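Local atomic coordinates of glutamate racemase (Bacillus anthracis, PDB entry 2DWU), a protein that belongs to the aspartate/glutamate/hydantoin racemase family of alpha/beta proteins and binds D-glutamic acid in a pocket between its two parallel sheets. Residues 20-25 against 210-215; 150-155 against 188-193. All coordinates share one frame; numbering follows the deposited sequence. Where two conformers were deposited one is given.

Contact 1. Residues 20-25 against 210-215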
loop_
_atom_site.group_PDB
_atom_site.type_symbol
_atom_site.label_atom_id
_atom_site.label_comp_id
_atom_site.label_asym_id
_atom_site.label_seq_id
_atom_site.Cartn_x
_atom_site.Cartn_y
_atom_site.Cartn_z
ATOM N N LEU B 20 -0.485 19.115 5.893
ATOM C CA LEU B 20 0.873 19.146 5.365
ATOM C C LEU B 20 1.558 17.799 5.595
ATOM O O LEU B 20 2.514 17.465 4.903
ATOM C CB LEU B 20 1.721 20.261 5.999
ATOM C CG LEU B 20 1.344 21.700 5.638
ATOM C CD1 LEU B 20 2.374 22.642 6.330
ATOM C CD2 LEU B 20 1.376 21.908 4.103
ATOM N N THR B 21 1.090 17.015 6.566
ATOM C CA THR B 21 1.700 15.693 6.751
ATOM C C THR B 21 1.407 14.834 5.521
ATOM O O THR B 21 2.280 14.072 5.052
ATOM C CB THR B 21 1.186 14.976 8.047
ATOM O OG1 THR B 21 -0.242 14.876 8.034
ATOM C CG2 THR B 21 1.573 15.778 9.260
ATOM N N VAL B 22 0.188 14.963 4.982
ATOM C CA VAL B 22 -0.222 14.225 3.800
ATOM C C VAL B 22 0.504 14.774 2.562
ATOM O O VAL B 22 1.017 14.036 1.736
ATOM C CB VAL B 22 -1.747 14.318 3.599
ATOM C CG1 VAL B 22 -2.168 13.558 2.353
ATOM C CG2 VAL B 22 -2.455 13.742 4.808
ATOM N N ALA B 23 0.548 16.089 2.446
ATOM C CA ALA B 23 1.238 16.689 1.322
ATOM C C ALA B 23 2.699 16.257 1.275
ATOM O O ALA B 23 3.213 15.946 0.199
ATOM C CB ALA B 23 1.153 18.195 1.432
ATOM N N SER B 24 3.370 16.226 2.425
ATOM C CA SER B 24 4.777 15.846 2.448
ATOM C C SER B 24 4.963 14.424 1.954
ATOM O O SER B 24 5.910 14.138 1.236
ATOM C CB SER B 24 5.380 15.999 3.857
ATOM O OG SER B 24 4.889 15.019 4.761
ATOM N N GLU B 25 4.056 13.524 2.328
ATOM C CA GLU B 25 4.197 12.151 1.871
ATOM C C GLU B 25 3.932 12.009 0.369
ATOM O O GLU B 25 4.565 11.196 -0.292
ATOM C CB GLU B 25 3.281 11.246 2.694
ATOM C CG GLU B 25 3.934 10.951 4.057
ATOM C CD GLU B 25 5.237 10.196 3.869
ATOM O OE1 GLU B 25 5.185 9.079 3.330
ATOM O OE2 GLU B 25 6.331 10.718 4.213
ATOM N N SER B 210 0.424 5.570 9.867
ATOM C CA SER B 210 0.265 6.988 9.549
ATOM C C SER B 210 -0.710 7.137 8.406
ATOM O O SER B 210 -0.509 6.505 7.366
ATOM C CB SER B 210 1.600 7.573 9.073
ATOM O OG SER B 210 1.374 8.813 8.384
ATOM N N SER B 211 -1.718 7.990 8.558
ATOM C CA SER B 211 -2.677 8.195 7.461
ATOM C C SER B 211 -1.922 8.762 6.258
ATOM O O SER B 211 -2.206 8.414 5.119
ATOM C CB SER B 211 -3.780 9.202 7.824
ATOM O OG SER B 211 -4.613 8.704 8.855
ATOM N N ALA B 212 -0.958 9.642 6.512
ATOM C CA ALA B 212 -0.224 10.281 5.410
ATOM C C ALA B 212 0.589 9.322 4.555
ATOM O O ALA B 212 0.513 9.354 3.329
ATOM C CB ALA B 212 0.687 11.374 5.973
ATOM N N GLU B 213 1.380 8.471 5.198
ATOM C CA GLU B 213 2.190 7.512 4.457
ATOM C C GLU B 213 1.341 6.561 3.625
ATOM O O GLU B 213 1.652 6.279 2.466
ATOM C CB GLU B 213 3.057 6.688 5.421
ATOM C CG GLU B 213 4.080 7.516 6.150
ATOM C CD GLU B 213 5.247 6.692 6.641
ATOM O OE1 GLU B 213 5.684 5.781 5.905
ATOM O OE2 GLU B 213 5.741 6.972 7.749
ATOM N N GLU B 214 0.247 6.083 4.198
ATOM C CA GLU B 214 -0.575 5.141 3.467
ATOM C C GLU B 214 -1.406 5.776 2.369
ATOM O O GLU B 214 -1.708 5.138 1.360
ATOM C CB GLU B 214 -1.482 4.392 4.450
ATOM C CG GLU B 214 -0.699 3.842 5.635
ATOM C CD GLU B 214 0.444 2.923 5.247
ATOM O OE1 GLU B 214 0.412 2.380 4.131
ATOM O OE2 GLU B 214 1.370 2.724 6.071
ATOM N N THR B 215 -1.767 7.046 2.543
ATOM C CA THR B 215 -2.588 7.696 1.527
ATOM C C THR B 215 -1.755 7.999 0.301
ATOM O O THR B 215 -2.257 7.904 -0.828
ATOM C CB THR B 215 -3.234 8.975 2.064
ATOM O OG1 THR B 215 -4.100 8.611 3.146
ATOM C CG2 THR B 215 -4.116 9.658 0.990
#
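E25 lies across A212 and the start of E213 where two neighbouring helices of the alpha/beta racemase fold pack side by side against the six-stranded sheet, V22 and T215 both reaching V74. Helix 20-29 follows strand 9-14 of that sheet, while helix 211-226 brings the chain back from strand 207-210 of the four-stranded one. The short axes pass 8.0 Å apart, crossing at -36°. Following E25 outward, CB rests 3.4 Å from A212 O and CG lies 3.7 Å from E213 N. The chain then bends at chi2 (-63°), which puts CD over the neighbouring residue, 3.7 Å from E213 CG. At the tip, OE1 lies beside E213 CA and CG and is held by a salt bridge to R28 and a bond with Q29. Further back, the A212 methyl is wedged against the other helix, its CB 3.3 Å from T21 O and 3.7 Å from V22 CA, which fits the close spacing of the axes. V22 CG2 touches the same methyl from beside the backbone N of its own residue. S210 is the N-cap of helix 211-226; its OG accepts the nearly straight bond from E213 N at 3.2 Å, with 172° at the hydrogen.

Contact 2. Residues 150-155 against 188-193. With DGL (D-glutamic acid), chain H.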
loop_
_atom_site.group_PDB
_atom_site.type_symbol
_atom_site.label_atom_id
_atom_site.label_comp_id
_atom_site.label_asym_id
_atom_site.label_seq_id
_atom_site.Cartn_x
_atom_site.Cartn_y
_atom_site.Cartn_z
ATOM N N THR B 150 -8.102 16.568 22.407
ATOM C CA THR B 150 -7.082 17.555 22.772
ATOM C C THR B 150 -5.787 17.458 21.994
ATOM O O THR B 150 -4.951 18.360 22.044
ATOM C CB THR B 150 -6.721 17.439 24.257
ATOM O OG1 THR B 150 -7.916 17.270 25.018
ATOM C CG2 THR B 150 -5.999 18.686 24.737
ATOM N N LEU B 151 -5.619 16.378 21.246
ATOM C CA LEU B 151 -4.371 16.194 20.552
ATOM C C LEU B 151 -4.001 17.099 19.404
ATOM O O LEU B 151 -2.856 17.535 19.326
ATOM C CB LEU B 151 -4.184 14.715 20.167
ATOM C CG LEU B 151 -4.177 13.761 21.385
ATOM C CD1 LEU B 151 -3.808 12.375 20.884
ATOM C CD2 LEU B 151 -3.179 14.212 22.467
ATOM N N ALA B 152 -4.936 17.395 18.512
ATOM C CA ALA B 152 -4.582 18.273 17.395
ATOM C C ALA B 152 -4.203 19.676 17.893
ATOM O O ALA B 152 -3.221 20.276 17.418
ATOM C CB ALA B 152 -5.746 18.345 16.375
ATOM N N THR B 153 -4.943 20.185 18.883
ATOM C CA THR B 153 -4.628 21.517 19.418
ATOM C C THR B 153 -3.268 21.478 20.099
ATOM O O THR B 153 -2.474 22.426 19.988
ATOM C CB THR B 153 -5.703 21.991 20.417
ATOM O OG1 THR B 153 -6.989 21.913 19.795
ATOM C CG2 THR B 153 -5.457 23.437 20.818
ATOM N N VAL B 154 -2.976 20.377 20.780
ATOM C CA VAL B 154 -1.687 20.219 21.434
ATOM C C VAL B 154 -0.578 20.312 20.391
ATOM O O VAL B 154 0.422 20.997 20.590
ATOM C CB VAL B 154 -1.594 18.856 22.201
ATOM C CG1 VAL B 154 -0.140 18.481 22.490
ATOM C CG2 VAL B 154 -2.357 18.976 23.513
ATOM N N VAL B 155 -0.766 19.639 19.261
ATOM C CA VAL B 155 0.239 19.655 18.216
ATOM C C VAL B 155 0.456 21.061 17.642
ATOM O O VAL B 155 1.591 21.450 17.411
ATOM C CB VAL B 155 -0.144 18.673 17.078
ATOM C CG1 VAL B 155 0.678 18.947 15.816
ATOM C CG2 VAL B 155 0.134 17.246 17.542
ATOM N N CYS B 188 -5.873 11.112 12.222
ATOM C CA CYS B 188 -5.927 12.571 12.256
ATOM C C CYS B 188 -4.622 13.076 11.629
ATOM O O CYS B 188 -3.555 12.504 11.857
ATOM C CB CYS B 188 -6.023 13.054 13.703
ATOM S SG CYS B 188 -6.011 14.872 13.883
ATOM N N THR B 189 -4.730 14.165 10.865
ATOM C CA THR B 189 -3.588 14.760 10.182
ATOM C C THR B 189 -2.443 15.135 11.107
ATOM O O THR B 189 -1.287 15.103 10.704
ATOM C CB THR B 189 -3.976 16.091 9.475
ATOM O OG1 THR B 189 -4.692 16.925 10.393
ATOM C CG2 THR B 189 -4.830 15.835 8.235
ATOM N N HIS B 190 -2.764 15.519 12.341
ATOM C CA HIS B 190 -1.721 16.007 13.224
ATOM C C HIS B 190 -0.961 14.961 13.998
ATOM O O HIS B 190 0.146 15.229 14.479
ATOM C CB HIS B 190 -2.325 16.961 14.264
ATOM C CG HIS B 190 -2.895 18.225 13.701
ATOM N ND1 HIS B 190 -3.824 18.247 12.682
ATOM C CD2 HIS B 190 -2.733 19.512 14.087
ATOM C CE1 HIS B 190 -4.218 19.494 12.472
ATOM N NE2 HIS B 190 -3.568 20.279 13.314
ATOM N N TYR B 191 -1.524 13.761 14.113
ATOM C CA TYR B 191 -0.882 12.777 14.970
ATOM C C TYR B 191 0.511 12.281 14.632
ATOM O O TYR B 191 1.229 11.857 15.539
ATOM C CB TYR B 191 -1.831 11.598 15.235
ATOM C CG TYR B 191 -3.155 11.985 15.900
ATOM C CD1 TYR B 191 -3.420 13.301 16.337
ATOM C CD2 TYR B 191 -4.175 11.033 16.038
ATOM C CE1 TYR B 191 -4.660 13.652 16.870
ATOM C CE2 TYR B 191 -5.427 11.371 16.569
ATOM C CZ TYR B 191 -5.671 12.675 16.973
ATOM O OH TYR B 191 -6.934 12.965 17.410
ATOM N N PRO B 192 0.925 12.312 13.346
ATOM C CA PRO B 192 2.285 11.844 13.081
ATOM C C PRO B 192 3.303 12.641 13.910
ATOM O O PRO B 192 4.347 12.114 14.260
ATOM C CB PRO B 192 2.467 12.101 11.584
ATOM C CG PRO B 192 1.092 11.799 11.030
ATOM C CD PRO B 192 0.174 12.489 12.081
ATOM N N LEU B 193 3.019 13.901 14.214
ATOM C CA LEU B 193 3.987 14.657 14.993
ATOM C C LEU B 193 4.126 14.139 16.419
ATOM O O LEU B 193 5.114 14.434 17.104
ATOM C CB LEU B 193 3.630 16.143 14.992
ATOM C CG LEU B 193 4.005 16.806 13.668
ATOM C CD1 LEU B 193 3.871 18.316 13.809
ATOM C CD2 LEU B 193 5.438 16.435 13.292
HETATM N N DGL H . -7.295 17.864 9.965
HETATM C CA DGL H . -8.181 17.347 11.055
HETATM C C DGL H . -8.288 15.865 10.968
HETATM O O DGL H . -9.175 15.240 11.538
HETATM C CB DGL H . -7.615 17.753 12.434
HETATM C CG DGL H . -7.973 19.240 12.667
HETATM C CD DGL H . -9.410 19.562 12.719
HETATM O OE1 DGL H . -10.151 19.242 13.651
HETATM O OE2 DGL H . -9.886 20.214 11.684
HETATM O OXT DGL H . -7.395 15.248 10.245
HETATM O O HOH W 1 -7.387 15.666 18.182
#
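T189 OG1 is gripped from two directions: it accepts from the amino N of D-glutamic acid at 2.8 Å and pairs with ND1 of H190, the residue whose ring packs on A152. Either partner could be the donor in that second bond. With chi1 at 49°, OG1 sits between its own backbone N and carbonyl carbon, on the ligand side. T189 N adds a straight bond to OXT of the ligand, 2.9 Å long, so T189 bonds both the amino group and the alpha-carboxylate. C188 SG lies 3.6 Å from the ligand's CB. The second ring nitrogen of H190, NE2, is hydrogen-bonded to E156 OE2, which together with the ND1 bond helps fix the ring's rotation. A152 CB sits squarely over the centre of the H190 face as a CH-pi contact, 4.0 Å from the centroid and 12° off the normal, while V155 CG1 comes in at the ring edge. L151 CB meets Y191 CE1 at 3.5 Å, with its CD1 farther off, above the rim of one face; C188 CB lies over the centre of the opposite face. In the Y191 plane, at the edge, a water accepts from A152 N at 3.0 Å and meets Y191 OH at 2.8 Å. The pocket loop after strand 183-187 is thus backed by helix 151-157, with helix 162-177 packing on L151 and W255 of helix 245-256 on V155 and L193.

The centres of the two contacts lie about 13 Å apart, and along the chain contact 2 is nested inside the loop that contact 1 closes: 20-25, 150-155, 188-193, then 210-215. Contact 1 pairs two helices that pack on the six-stranded sheet, the second of them entered from strand 207-210 of the four-stranded one, whereas contact 2 lies in the four-stranded half, after strands 142-147 and 183-187. They meet through T21 OG1 and T189 O, 2.9 Å apart and probably hydrogen-bonded, and through S210 packing against P192. The helix pair thus touches the loop that carries C188, T189 and H190 of the D-glutamic acid pocket.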